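Local coordinates for protein Orf34 (Pseudomonas syringae pv. syringae, PDB 5KLP) that transfers acetyl groups from acetyl-CoA to serine, threonine and lysine residues of proteins such as host tubulin, with inositol hexakisphosphate as cofactor, impairing host immunity, at residues A[91-94]-A[95-98]; A[152-155]-A[156-160]; A[162-165]-A[166-169]. The protein carries 10 engineered substitutions. All coordinates share one frame; numbering follows the deposited sequence.

Interaction 1: residues A[91-94]-A[95-98]; sequences HYYL and IQAL. Engineered in segment 91-94: Y92 (natural residue Lys), Y93 (natural residue Glu).
The backbone N atoms of I95, Q96, A97 and L98 bond to the carbonyl O atoms of H91, Y92, Y93 and L94 in an unbroken i to i+4 series, so that residues 91-98 form one short helix. It is the connecting helix of a beta-alpha-beta unit between strands 85-87 and 105-110. The bonds from A97 N and L98 N are more bent than the two before them.

On the outer side, the two engineered tyrosines Y92 and Y93, which replace Lys and Glu, pack against Q96. The amide of Q96 reaches them because its CG lies opposite the backbone N (chi1 -176°) and the chain runs on extended. Its NE2 comes to 4.0 Å from CD1 of Y93, at the edge of that ring, and the amide and ring planes are turned 76° apart. The two tyrosine rings also meet each other, Y92 CD1 lying over one face of the Y93 ring. One water accepts a weak bond from Q96 NE2 and donates to Y93 O, which therefore serves both this water and A97 N. Another water lies in the plane of the Y92 ring, 2.8 Å from Y92 OH, and donates weakly to Q96 OE1.

The inner side is mostly apolar. L94 is buried against F106, A108 and F110 of strand 105-110, while the CG of L98 sits 3.4 Å from L94 O. H91 is the polar exception, buried as well, and its NE2 is hydrogen-bonded to D164 of helix 153-167. The edge of its imidazole meets I95, with H91 CD2 and I95 CD1 4.2 Å apart.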
ATOM      1  N   HIS A  91     -12.703  -8.622  -1.134  1.00 15.08           N
ATOM      2  CA  HIS A  91     -11.713  -9.627  -1.540  1.00 18.17           C
ATOM      3  C   HIS A  91     -12.367 -10.835  -2.224  1.00 25.05           C
ATOM      4  O   HIS A  91     -11.704 -11.596  -2.922  1.00 21.17           O
ATOM      5  CB  HIS A  91     -10.865 -10.091  -0.341  1.00 19.55           C
ATOM      6  CG  HIS A  91     -11.599 -10.947   0.646  1.00 17.44           C
ATOM      7  ND1 HIS A  91     -12.024 -10.469   1.866  1.00 24.56           N
ATOM      8  CD2 HIS A  91     -11.957 -12.253   0.610  1.00 20.78           C
ATOM      9  CE1 HIS A  91     -12.624 -11.438   2.533  1.00 25.05           C
ATOM     10  NE2 HIS A  91     -12.604 -12.531   1.793  1.00 22.64           N
ATOM     11  N   TYR A  92     -13.673 -10.985  -2.043  1.00 21.61           N
ATOM     12  CA  TYR A  92     -14.445 -11.968  -2.788  1.00 21.93           C
ATOM     13  C   TYR A  92     -14.180 -11.885  -4.294  1.00 25.89           C
ATOM     14  O   TYR A  92     -14.065 -12.915  -4.974  1.00 22.25           O
ATOM     15  CB  TYR A  92     -15.930 -11.755  -2.500  1.00 22.67           C
ATOM     16  CG  TYR A  92     -16.896 -12.671  -3.212  1.00 23.00           C
ATOM     17  CD1 TYR A  92     -17.245 -12.450  -4.541  1.00 20.53           C
ATOM     18  CD2 TYR A  92     -17.531 -13.709  -2.533  1.00 25.59           C
ATOM     19  CE1 TYR A  92     -18.157 -13.270  -5.190  1.00 29.47           C
ATOM     20  CE2 TYR A  92     -18.455 -14.527  -3.173  1.00 29.85           C
ATOM     21  CZ  TYR A  92     -18.761 -14.299  -4.504  1.00 29.60           C
ATOM     22  OH  TYR A  92     -19.677 -15.098  -5.149  1.00 30.62           O
ATOM     23  N   TYR A  93     -14.089 -10.658  -4.813  1.00 21.54           N
ATOM     24  CA  TYR A  93     -13.896 -10.455  -6.248  1.00 25.30           C
ATOM     25  C   TYR A  93     -12.445 -10.672  -6.670  1.00 26.03           C
ATOM     26  O   TYR A  93     -12.169 -10.952  -7.842  1.00 26.64           O
ATOM     27  CB  TYR A  93     -14.376  -9.058  -6.659  1.00 26.72           C
ATOM     28  CG  TYR A  93     -15.876  -8.882  -6.474  1.00 29.00           C
ATOM     29  CD1 TYR A  93     -16.774  -9.583  -7.271  1.00 28.02           C
ATOM     30  CD2 TYR A  93     -16.389  -8.043  -5.491  1.00 23.60           C
ATOM     31  CE1 TYR A  93     -18.138  -9.442  -7.108  1.00 31.65           C
ATOM     32  CE2 TYR A  93     -17.752  -7.890  -5.320  1.00 24.79           C
ATOM     33  CZ  TYR A  93     -18.621  -8.593  -6.124  1.00 30.92           C
ATOM     34  OH  TYR A  93     -19.976  -8.455  -5.951  1.00 32.67           O
ATOM     35  N   LEU A  94     -11.527 -10.571  -5.714  1.00 18.36           N
ATOM     36  CA  LEU A  94     -10.150 -10.995  -5.955  1.00 18.91           C
ATOM     37  C   LEU A  94     -10.140 -12.487  -6.228  1.00 25.41           C
ATOM     38  O   LEU A  94      -9.509 -12.961  -7.178  1.00 22.57           O
ATOM     39  CB  LEU A  94      -9.263 -10.681  -4.758  1.00 23.82           C
ATOM     40  CG  LEU A  94      -7.844 -11.259  -4.781  1.00 31.18           C
ATOM     41  CD1 LEU A  94      -7.062 -10.775  -5.996  1.00 34.41           C
ATOM     42  CD2 LEU A  94      -7.115 -10.896  -3.495  1.00 24.51           C
ATOM     43  N   ILE A  95     -10.870 -13.231  -5.406  1.00 21.92           N
ATOM     44  CA  ILE A  95     -10.913 -14.682  -5.580  1.00 25.42           C
ATOM     45  C   ILE A  95     -11.499 -15.057  -6.933  1.00 27.73           C
ATOM     46  O   ILE A  95     -10.971 -15.917  -7.639  1.00 31.85           O
ATOM     47  CB  ILE A  95     -11.722 -15.333  -4.463  1.00 26.08           C
ATOM     48  CG1 ILE A  95     -10.915 -15.283  -3.170  1.00 23.16           C
ATOM     49  CG2 ILE A  95     -12.114 -16.765  -4.845  1.00 27.14           C
ATOM     50  CD1 ILE A  95     -11.716 -15.616  -1.945  1.00 36.67           C
ATOM     51  N   GLN A  96     -12.582 -14.387  -7.300  1.00 27.60           N
ATOM     52  CA  GLN A  96     -13.195 -14.570  -8.607  1.00 28.70           C
ATOM     53  C   GLN A  96     -12.191 -14.277  -9.719  1.00 29.11           C
ATOM     54  O   GLN A  96     -12.166 -14.965 -10.734  1.00 30.61           O
ATOM     55  CB  GLN A  96     -14.427 -13.662  -8.735  1.00 33.03           C
ATOM     56  CG  GLN A  96     -15.234 -13.810 -10.005  1.00 44.68           C
ATOM     57  CD  GLN A  96     -16.457 -12.904 -10.001  1.00 55.84           C
ATOM     58  OE1 GLN A  96     -17.493 -13.239  -9.426  1.00 54.03           O
ATOM     59  NE2 GLN A  96     -16.328 -11.733 -10.616  1.00 61.63           N
ATOM     60  N   ALA A  97     -11.353 -13.264  -9.528  1.00 31.44           N
ATOM     61  CA  ALA A  97     -10.383 -12.919 -10.561  1.00 34.12           C
ATOM     62  C   ALA A  97      -9.315 -14.019 -10.700  1.00 34.66           C
ATOM     63  O   ALA A  97      -8.749 -14.215 -11.766  1.00 34.63           O
ATOM     64  CB  ALA A  97      -9.736 -11.578 -10.256  1.00 34.02           C
ATOM     65  N   LEU A  98      -9.062 -14.749  -9.620  1.00 32.30           N
ATOM     66  CA  LEU A  98      -8.140 -15.882  -9.671  1.00 38.65           C
ATOM     67  C   LEU A  98      -8.728 -17.024 -10.487  1.00 40.10           C
ATOM     68  O   LEU A  98      -8.006 -17.929 -10.908  1.00 40.33           O
ATOM     69  CB  LEU A  98      -7.795 -16.370  -8.268  1.00 35.27           C
ATOM     70  CG  LEU A  98      -7.137 -15.345  -7.344  1.00 35.71           C
ATOM     71  CD1 LEU A  98      -7.061 -15.885  -5.933  1.00 28.23           C
ATOM     72  CD2 LEU A  98      -5.741 -14.995  -7.854  1.00 41.58           C
TER
HETATM   73  O   HOH W   1     -20.175 -14.863  -7.927  1.00 53.13           O
HETATM   74  O   HOH W   2     -13.443 -10.308 -10.064  1.00 40.99           O

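Interaction 2: residues A[152-155]-A[156-160]; sequences YQQL and QRHNL. With CIT (citric acid), chain E.
Y152, at the N-cap position of helix 153-167, accepts a weak bond from Q156 N at its carbonyl O. Q153 follows with two roles: its CB lies 3.4 Å above one face of the R157 guanidinium, and its OE1 takes a bond from a water that also accepts from R157 NH2. Its NE2 turns back to the carbonyl of R151. Q154 bends at chi2 (-57°) and its side chain crosses that of R157 at about a right angle, amide and guanidinium planes 56° apart. R157 NH1 donates to Q154 OE1 at 2.9 Å in a nearly straight bond, with the acceptor in the guanidinium plane. Q154 NE2 and H158 NE2 both bond to the active-site E143, and the ring of H158 lies near Q154 O, with CD2 at 3.3 Å. L155 packs its CD1 3.7 Å from ND2 of N159, whose amide bonds to V242 and H244.

A citrate, probably from the crystallisation liquor, covers the helix start. Q153 N and Q154 N donate to one of its carboxylates, while R157 NH1 and NH2 both grip O6 of another. H123 of the active site also bonds to it, which suggests that the helix N terminus and R157 make a spot suited to an anion beside H123 and E143.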
ATOM      1  N   TYR A 152      -7.556  -5.872  17.636  1.00 26.06           N
ATOM      2  CA  TYR A 152      -7.476  -7.162  16.928  1.00 27.49           C
ATOM      3  C   TYR A 152      -8.453  -7.272  15.760  1.00 23.05           C
ATOM      4  O   TYR A 152      -8.743  -8.371  15.297  1.00 21.74           O
ATOM      5  CB  TYR A 152      -7.698  -8.343  17.887  1.00 25.36           C
ATOM      6  CG  TYR A 152      -6.799  -8.285  19.095  1.00 32.25           C
ATOM      7  CD1 TYR A 152      -5.491  -8.722  19.023  1.00 28.14           C
ATOM      8  CD2 TYR A 152      -7.263  -7.796  20.309  1.00 39.19           C
ATOM      9  CE1 TYR A 152      -4.655  -8.665  20.123  1.00 31.59           C
ATOM     10  CE2 TYR A 152      -6.439  -7.737  21.417  1.00 44.90           C
ATOM     11  CZ  TYR A 152      -5.133  -8.171  21.318  1.00 39.82           C
ATOM     12  OH  TYR A 152      -4.307  -8.114  22.414  1.00 41.39           O
ATOM     13  N   GLN A 153      -8.964  -6.139  15.286  1.00 25.47           N
ATOM     14  CA  GLN A 153      -9.931  -6.167  14.192  1.00 25.98           C
ATOM     15  C   GLN A 153      -9.269  -6.458  12.838  1.00 22.95           C
ATOM     16  O   GLN A 153      -9.788  -7.262  12.052  1.00 19.10           O
ATOM     17  CB  GLN A 153     -10.709  -4.859  14.142  1.00 26.21           C
ATOM     18  CG  GLN A 153     -11.474  -4.578  15.444  1.00 35.73           C
ATOM     19  CD  GLN A 153     -12.563  -5.604  15.727  1.00 41.60           C
ATOM     20  OE1 GLN A 153     -13.603  -5.626  15.068  1.00 38.87           O
ATOM     21  NE2 GLN A 153     -12.326  -6.459  16.725  1.00 42.04           N
ATOM     22  N   GLN A 154      -8.141  -5.813  12.542  1.00 21.50           N
ATOM     23  CA  GLN A 154      -7.476  -6.078  11.259  1.00 21.89           C
ATOM     24  C   GLN A 154      -7.098  -7.555  11.143  1.00 20.58           C
ATOM     25  O   GLN A 154      -7.184  -8.139  10.062  1.00 18.95           O
ATOM     26  CB  GLN A 154      -6.222  -5.217  11.060  1.00 19.93           C
ATOM     27  CG  GLN A 154      -6.433  -3.901  10.306  1.00 40.27           C
ATOM     28  CD  GLN A 154      -7.046  -4.041   8.908  1.00 34.82           C
ATOM     29  OE1 GLN A 154      -8.261  -4.105   8.776  1.00 32.09           O
ATOM     30  NE2 GLN A 154      -6.204  -4.050   7.861  1.00 28.05           N
ATOM     31  N   LEU A 155      -6.678  -8.156  12.256  1.00 19.68           N
ATOM     32  CA  LEU A 155      -6.308  -9.565  12.244  1.00 18.75           C
ATOM     33  C   LEU A 155      -7.487 -10.437  11.829  1.00 19.72           C
ATOM     34  O   LEU A 155      -7.332 -11.338  11.017  1.00 20.17           O
ATOM     35  CB  LEU A 155      -5.797 -10.009  13.613  1.00 21.82           C
ATOM     36  CG  LEU A 155      -5.531 -11.513  13.748  1.00 23.54           C
ATOM     37  CD1 LEU A 155      -4.453 -11.949  12.769  1.00 22.29           C
ATOM     38  CD2 LEU A 155      -5.127 -11.850  15.170  1.00 31.74           C
ATOM     39  N   GLN A 156      -8.662 -10.162  12.398  1.00 16.66           N
ATOM     40  CA  GLN A 156      -9.869 -10.919  12.063  1.00 25.83           C
ATOM     41  C   GLN A 156     -10.238 -10.747  10.576  1.00 23.28           C
ATOM     42  O   GLN A 156     -10.661 -11.698   9.905  1.00 20.28           O
ATOM     43  CB  GLN A 156     -11.030 -10.465  12.972  1.00 31.04           C
ATOM     44  CG  GLN A 156     -12.406 -10.993  12.598  1.00 43.85           C
ATOM     45  CD  GLN A 156     -13.548 -10.096  13.106  1.00 55.31           C
ATOM     46  OE1 GLN A 156     -13.454  -8.862  13.077  1.00 60.68           O
ATOM     47  NE2 GLN A 156     -14.624 -10.719  13.574  1.00 49.79           N
ATOM     48  N   ARG A 157     -10.037  -9.538  10.059  1.00 20.39           N
ATOM     49  CA  ARG A 157     -10.333  -9.233   8.660  1.00 18.27           C
ATOM     50  C   ARG A 157      -9.348  -9.941   7.712  1.00 17.89           C
ATOM     51  O   ARG A 157      -9.749 -10.461   6.662  1.00 21.97           O
ATOM     52  CB  ARG A 157     -10.307  -7.716   8.430  1.00 17.36           C
ATOM     53  CG  ARG A 157     -11.384  -6.941   9.205  1.00 23.11           C
ATOM     54  CD  ARG A 157     -11.009  -5.461   9.303  1.00 23.30           C
ATOM     55  NE  ARG A 157     -11.796  -4.760  10.307  1.00 30.80           N
ATOM     56  CZ  ARG A 157     -11.448  -3.600  10.854  1.00 30.97           C
ATOM     57  NH1 ARG A 157     -10.308  -2.998  10.501  1.00 24.03           N
ATOM     58  NH2 ARG A 157     -12.243  -3.047  11.755  1.00 28.56           N
ATOM     59  N   HIS A 158      -8.063  -9.945   8.068  1.00 14.67           N
ATOM     60  CA  HIS A 158      -7.054 -10.681   7.284  1.00 13.43           C
ATOM     61  C   HIS A 158      -7.327 -12.192   7.301  1.00 18.69           C
ATOM     62  O   HIS A 158      -7.200 -12.868   6.281  1.00 20.49           O
ATOM     63  CB  HIS A 158      -5.638 -10.401   7.802  1.00 12.56           C
ATOM     64  CG  HIS A 158      -5.076  -9.090   7.342  1.00 21.40           C
ATOM     65  ND1 HIS A 158      -5.005  -8.737   6.013  1.00 19.18           N
ATOM     66  CD2 HIS A 158      -4.547  -8.052   8.034  1.00 19.74           C
ATOM     67  CE1 HIS A 158      -4.458  -7.539   5.905  1.00 22.83           C
ATOM     68  NE2 HIS A 158      -4.166  -7.105   7.115  1.00 21.97           N
ATOM     69  N   ASN A 159      -7.706 -12.719   8.460  1.00 20.55           N
ATOM     70  CA  ASN A 159      -8.066 -14.134   8.563  1.00 22.33           C
ATOM     71  C   ASN A 159      -9.257 -14.494   7.680  1.00 21.58           C
ATOM     72  O   ASN A 159      -9.311 -15.594   7.119  1.00 21.28           O
ATOM     73  CB  ASN A 159      -8.345 -14.516  10.025  1.00 19.87           C
ATOM     74  CG  ASN A 159      -7.065 -14.887  10.772  1.00 29.65           C
ATOM     75  OD1 ASN A 159      -6.138 -15.440  10.179  1.00 24.45           O
ATOM     76  ND2 ASN A 159      -7.005 -14.572  12.064  1.00 19.91           N
ATOM     77  N   LEU A 160     -10.221 -13.581   7.561  1.00 20.34           N
ATOM     78  CA  LEU A 160     -11.347 -13.823   6.666  1.00 19.28           C
ATOM     79  C   LEU A 160     -10.848 -13.991   5.221  1.00 20.20           C
ATOM     80  O   LEU A 160     -11.236 -14.924   4.528  1.00 18.36           O
ATOM     81  CB  LEU A 160     -12.383 -12.690   6.766  1.00 20.08           C
ATOM     82  CG  LEU A 160     -13.633 -12.816   5.887  1.00 22.98           C
ATOM     83  CD1 LEU A 160     -14.425 -14.095   6.242  1.00 22.37           C
ATOM     84  CD2 LEU A 160     -14.532 -11.587   6.019  1.00 22.06           C
TER
HETATM   85  C1  CIT E 402      -8.280   2.164  13.311  1.00 47.85           C
HETATM   86  O1  CIT E 402      -7.905   3.329  13.569  1.00 49.96           O
HETATM   87  O2  CIT E 402      -9.198   2.024  12.474  1.00 45.71           O
HETATM   88  C2  CIT E 402      -7.594   1.001  13.998  1.00 46.19           C
HETATM   89  C3  CIT E 402      -8.229  -0.392  13.876  1.00 47.94           C
HETATM   90  O7  CIT E 402      -7.674  -1.016  12.687  1.00 47.14           O
HETATM   91  C4  CIT E 402      -7.855  -1.221  15.104  1.00 41.14           C
HETATM   92  C5  CIT E 402      -8.002  -2.693  14.797  1.00 36.03           C
HETATM   93  O3  CIT E 402      -8.150  -3.516  15.737  1.00 28.79           O
HETATM   94  O4  CIT E 402      -7.985  -3.096  13.604  1.00 33.19           O
HETATM   95  C6  CIT E 402      -9.750  -0.381  13.738  1.00 50.11           C
HETATM   96  O5  CIT E 402     -10.468   0.070  14.658  1.00 48.43           O
HETATM   97  O6  CIT E 402     -10.296  -0.807  12.694  1.00 46.85           O
HETATM   98  O   HOH W   3     -14.637  -4.142  12.863  1.00 35.19           O

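Interaction 3: residues A[162-165]-A[166-169]; sequences LEDL and SESG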
ATOM      1  N   LEU A 162      -7.824 -14.870   4.215  1.00 20.18           N
ATOM      2  CA  LEU A 162      -7.080 -16.124   4.139  1.00 22.26           C
ATOM      3  C   LEU A 162      -8.029 -17.319   4.094  1.00 22.92           C
ATOM      4  O   LEU A 162      -7.825 -18.280   3.337  1.00 23.23           O
ATOM      5  CB  LEU A 162      -6.120 -16.252   5.327  1.00 20.72           C
ATOM      6  CG  LEU A 162      -4.995 -15.217   5.407  1.00 22.70           C
ATOM      7  CD1 LEU A 162      -4.190 -15.381   6.695  1.00 22.83           C
ATOM      8  CD2 LEU A 162      -4.068 -15.349   4.201  1.00 25.58           C
ATOM      9  N   GLU A 163      -9.060 -17.265   4.921  1.00 20.20           N
ATOM     10  CA  GLU A 163     -10.018 -18.364   4.978  1.00 23.27           C
ATOM     11  C   GLU A 163     -10.697 -18.556   3.626  1.00 26.06           C
ATOM     12  O   GLU A 163     -10.834 -19.681   3.123  1.00 21.88           O
ATOM     13  CB  GLU A 163     -11.051 -18.101   6.066  1.00 21.47           C
ATOM     14  CG  GLU A 163     -12.079 -19.191   6.223  1.00 38.53           C
ATOM     15  CD  GLU A 163     -13.211 -18.764   7.138  1.00 62.86           C
ATOM     16  OE1 GLU A 163     -13.806 -17.697   6.880  1.00 68.43           O
ATOM     17  OE2 GLU A 163     -13.506 -19.493   8.111  1.00 73.86           O
ATOM     18  N   ASP A 164     -11.121 -17.447   3.036  1.00 19.99           N
ATOM     19  CA  ASP A 164     -11.798 -17.497   1.753  1.00 25.23           C
ATOM     20  C   ASP A 164     -10.845 -17.961   0.651  1.00 25.04           C
ATOM     21  O   ASP A 164     -11.220 -18.780  -0.177  1.00 28.85           O
ATOM     22  CB  ASP A 164     -12.420 -16.127   1.423  1.00 20.93           C
ATOM     23  CG  ASP A 164     -13.631 -15.799   2.309  1.00 31.94           C
ATOM     24  OD1 ASP A 164     -14.329 -16.747   2.739  1.00 33.86           O
ATOM     25  OD2 ASP A 164     -13.894 -14.600   2.571  1.00 30.42           O
ATOM     26  N   LEU A 165      -9.617 -17.459   0.657  1.00 21.07           N
ATOM     27  CA  LEU A 165      -8.611 -17.908  -0.302  1.00 26.28           C
ATOM     28  C   LEU A 165      -8.434 -19.426  -0.233  1.00 30.14           C
ATOM     29  O   LEU A 165      -8.467 -20.118  -1.257  1.00 28.90           O
ATOM     30  CB  LEU A 165      -7.274 -17.204  -0.031  1.00 20.67           C
ATOM     31  CG  LEU A 165      -7.146 -15.773  -0.576  1.00 22.63           C
ATOM     32  CD1 LEU A 165      -5.959 -15.049   0.023  1.00 22.25           C
ATOM     33  CD2 LEU A 165      -6.986 -15.827  -2.090  1.00 20.76           C
ATOM     34  N   SER A 166      -8.289 -19.931   0.987  1.00 27.79           N
ATOM     35  CA  SER A 166      -8.064 -21.351   1.231  1.00 30.92           C
ATOM     36  C   SER A 166      -9.237 -22.202   0.733  1.00 31.16           C
ATOM     37  O   SER A 166      -9.054 -23.186  -0.003  1.00 24.93           O
ATOM     38  CB  SER A 166      -7.821 -21.580   2.722  1.00 28.30           C
ATOM     39  OG  SER A 166      -7.466 -22.923   2.976  1.00 35.04           O
ATOM     40  N   GLU A 167     -10.444 -21.805   1.122  1.00 28.83           N
ATOM     41  CA  GLU A 167     -11.654 -22.515   0.728  1.00 29.10           C
ATOM     42  C   GLU A 167     -11.839 -22.507  -0.785  1.00 34.62           C
ATOM     43  O   GLU A 167     -12.482 -23.402  -1.334  1.00 31.44           O
ATOM     44  CB  GLU A 167     -12.887 -21.901   1.409  1.00 28.79           C
ATOM     45  CG  GLU A 167     -12.954 -22.163   2.906  1.00 40.76           C
ATOM     46  CD  GLU A 167     -14.046 -21.365   3.610  1.00 52.76           C
ATOM     47  OE1 GLU A 167     -14.868 -20.721   2.924  1.00 57.43           O
ATOM     48  OE2 GLU A 167     -14.074 -21.374   4.859  1.00 55.32           O
ATOM     49  N   SER A 168     -11.282 -21.507  -1.466  1.00 24.95           N
ATOM     50  CA  SER A 168     -11.380 -21.463  -2.926  1.00 24.62           C
ATOM     51  C   SER A 168     -10.300 -22.324  -3.607  1.00 30.21           C
ATOM     52  O   SER A 168     -10.301 -22.481  -4.835  1.00 32.24           O
ATOM     53  CB  SER A 168     -11.286 -20.020  -3.424  1.00 21.92           C
ATOM     54  OG  SER A 168      -9.958 -19.538  -3.314  1.00 26.74           O
ATOM     55  N   GLY A 169      -9.402 -22.895  -2.808  1.00 30.22           N
ATOM     56  CA  GLY A 169      -8.365 -23.774  -3.324  1.00 30.33           C
ATOM     57  C   GLY A 169      -6.965 -23.184  -3.413  1.00 34.56           C
ATOM     58  O   GLY A 169      -6.073 -23.785  -3.998  1.00 33.79           O
TER
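L165 O takes two bonds from S168, one from OG at 2.6 Å and a weak one from N at 3.1 Å. With chi1 at 73° the hydroxyl is tucked over its own backbone, facing the preceding turn, where L165 O lies. S168 N is shared, for it also donates to D164 O at 3.0 Å. Further back the pairing is regular: S166 N bonds to L162 O, and E167 N to E163 O. These bonds complete the last turns of helix 153-167, the crossover helix between strands 138-143 and 175-179, which ends in a Schellman motif. G169 supplies the positive phi (104°), and its N donates to S166 O at 2.8 Å.

The acidic side chains crowd together instead of pairing with donors across the contact. E163 and E167 run side by side in the same direction, and E167 OE2 sits 3.3 Å from the CG methylene of E163. Their OE2 atoms are 3.8 Å apart, a like-charge approach that may raise the proton affinity of either carboxylate. D164 OD1 lies 4.0 Å from OE1 of the same E167, the two carboxylates being turned 71° to each other, whereas D164 OD2 is satisfied by H91 NE2 of helix 91-98.

Overall arrangement
From the N terminus, interaction 1 comes first, on the helix between strands 85-87 and 105-110. Interactions 2 and 3 follow at the start and end of helix 153-167, which links strands 138-143 and 175-179. Each contact closes only a turn of helix, and the three run in series without nesting or crossing. Longer-range ties come from the two helices packing together. Besides the H91-D164 bond between interactions 1 and 3, H91 touches L160 of interaction 2, while I95 lies against D164, L165 and S168. Helix 91-98 is thus joined mainly to the far half of helix 153-167, whose first half borders active-site residues H123 and E143.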